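Local coordinates for protein heme oxygenase (Leptospira interrogans, PDB 5KZL) that binds heme and, as a heme oxygenase, probably opens the porphyrin ring by oxidation to release biliverdin, iron and carbon monoxide, at residues 101-105 / 106-110. The protein carries 1 engineered substitution. Numbering follows the deposited sequence.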
loop_
_atom_site.group_PDB
_atom_site.type_symbol
_atom_site.label_atom_id
_atom_site.label_comp_id
_atom_site.label_asym_id
_atom_site.label_seq_id
_atom_site.Cartn_x
_atom_site.Cartn_y
_atom_site.Cartn_z
ATOM N N HIS A 101 -8.503 -19.155 0.743
ATOM C CA HIS A 101 -8.365 -17.901 1.486
ATOM C C HIS A 101 -8.875 -16.723 0.646
ATOM O O HIS A 101 -8.083 -15.862 0.229
ATOM C CB HIS A 101 -6.897 -17.701 1.896
ATOM C CG HIS A 101 -6.311 -18.856 2.651
ATOM N ND1 HIS A 101 -6.385 -18.927 4.033
ATOM C CD2 HIS A 101 -5.665 -19.953 2.189
ATOM C CE1 HIS A 101 -5.778 -20.054 4.368
ATOM N NE2 HIS A 101 -5.332 -20.709 3.293
ATOM N N GLN A 102 -10.204 -16.727 0.354
ATOM C CA GLN A 102 -10.928 -15.729 -0.452
ATOM C C GLN A 102 -10.916 -14.350 0.234
ATOM O O GLN A 102 -10.839 -14.315 1.461
ATOM C CB GLN A 102 -12.379 -16.184 -0.699
ATOM C CG GLN A 102 -12.466 -17.445 -1.557
ATOM C CD GLN A 102 -13.771 -17.606 -2.304
ATOM O OE1 GLN A 102 -14.721 -16.824 -2.158
ATOM N NE2 GLN A 102 -13.842 -18.639 -3.135
ATOM N N PRO A 103 -10.987 -13.211 -0.511
ATOM C CA PRO A 103 -10.921 -11.891 0.161
ATOM C C PRO A 103 -12.017 -11.619 1.189
ATOM O O PRO A 103 -13.195 -11.903 0.961
ATOM C CB PRO A 103 -10.993 -10.889 -0.993
ATOM C CG PRO A 103 -11.523 -11.639 -2.153
ATOM C CD PRO A 103 -11.042 -13.054 -1.981
ATOM N N SER A 104 -11.620 -11.067 2.337
ATOM C CA SER A 104 -12.528 -10.677 3.409
ATOM C C SER A 104 -13.499 -9.584 2.901
ATOM O O SER A 104 -13.255 -8.991 1.842
ATOM C CB SER A 104 -11.726 -10.132 4.584
ATOM O OG SER A 104 -11.268 -8.817 4.304
ATOM N N VAL A 105 -14.582 -9.310 3.665
ATOM C CA VAL A 105 -15.567 -8.267 3.363
ATOM C C VAL A 105 -14.869 -6.889 3.115
ATOM O O VAL A 105 -15.096 -6.259 2.074
ATOM C CB VAL A 105 -16.663 -8.205 4.478
ATOM C CG1 VAL A 105 -17.487 -6.920 4.400
ATOM C CG2 VAL A 105 -17.577 -9.426 4.405
ATOM N N ALA A 106 -14.021 -6.442 4.060
ATOM C CA ALA A 106 -13.319 -5.156 3.949
ATOM C C ALA A 106 -12.340 -5.158 2.780
ATOM O O ALA A 106 -12.174 -4.117 2.155
ATOM C CB ALA A 106 -12.591 -4.825 5.238
ATOM N N THR A 107 -11.727 -6.331 2.460
ATOM C CA THR A 107 -10.798 -6.464 1.334
ATOM C C THR A 107 -11.582 -6.282 0.017
ATOM O O THR A 107 -11.133 -5.554 -0.865
ATOM C CB THR A 107 -10.027 -7.787 1.403
ATOM O OG1 THR A 107 -9.247 -7.798 2.602
ATOM C CG2 THR A 107 -9.101 -7.996 0.195
ATOM N N GLN A 108 -12.752 -6.926 -0.090
ATOM C CA GLN A 108 -13.649 -6.827 -1.257
ATOM C C GLN A 108 -14.116 -5.390 -1.542
ATOM O O GLN A 108 -14.212 -4.994 -2.707
ATOM C CB GLN A 108 -14.878 -7.741 -1.052
ATOM C CG GLN A 108 -14.581 -9.223 -1.237
ATOM C CD GLN A 108 -15.810 -10.041 -0.924
ATOM O OE1 GLN A 108 -16.910 -9.743 -1.398
ATOM N NE2 GLN A 108 -15.663 -11.070 -0.090
ATOM N N ASP A 109 -14.422 -4.620 -0.487
ATOM C CA ASP A 109 -14.866 -3.246 -0.650
ATOM C C ASP A 109 -13.730 -2.367 -1.136
ATOM O O ASP A 109 -13.955 -1.459 -1.941
ATOM C CB ASP A 109 -15.473 -2.724 0.644
ATOM C CG ASP A 109 -16.784 -3.418 1.012
ATOM O OD1 ASP A 109 -17.387 -4.085 0.123
ATOM O OD2 ASP A 109 -17.216 -3.278 2.161
ATOM N N TYR A 110 -12.507 -2.672 -0.679
ATOM C CA TYR A 110 -11.288 -1.955 -1.056
ATOM C C TYR A 110 -11.003 -2.234 -2.538
ATOM O O TYR A 110 -10.896 -1.282 -3.302
ATOM C CB TYR A 110 -10.117 -2.384 -0.130
ATOM C CG TYR A 110 -8.859 -1.524 -0.107
ATOM C CD1 TYR A 110 -8.535 -0.685 -1.177
ATOM C CD2 TYR A 110 -7.950 -1.617 0.944
ATOM C CE1 TYR A 110 -7.351 0.059 -1.184
ATOM C CE2 TYR A 110 -6.766 -0.882 0.946
ATOM C CZ TYR A 110 -6.479 -0.034 -0.112
ATOM O OH TYR A 110 -5.279 0.638 -0.134
HETATM O O HOH W 1 -8.666 -10.733 2.671
#
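Ser104 is the N-cap of helix 105-120, and the chain turns from an extended loop into the helix here, with Gln108 N hydrogen-bonded to Ser104 O (2.9 Å) and Asp109 N to Val105 O (3.1 Å). The Ser104 side chain caps the first turn. Its OG sits between its own backbone N and carbonyl carbon (chi1 76°), a position from which it accepts from Thr107 N at 3.1 Å. Thr107 OG1 comes up beside the same oxygen, 2.8 Å from Ser104 OG. A water joins the two residues a second time, accepting from Ser104 N and lying 3.0 Å from Thr107 OG1. The methyl branch of Thr107, CG2, is anti to the backbone N and rests on Pro103 CB (3.7 Å). Gln108 reaches back past the N-cap. Its extended side chain crosses that of Pro103 at about a right angle, with Gln108 CG against Pro103 CB and CG. Its NE2 gives a nearly straight bond to Pro103 O (2.8 Å, 173° at the hydrogen). That oxygen lies in the amide plane of Gln108, but the donor is tilted 33° from the carbonyl plane. Glu211, beyond helix 188-210, hydrogen-bonds through OE1 to Ser104 OG and through OE2 to Ala106 N. Thr107 also packs on Tyr53 and Ile208. The cap ties the helix start to the C-terminal end of the chain, and the Glu211 carboxylate probably also interacts favourably with the positive end of the helix dipole.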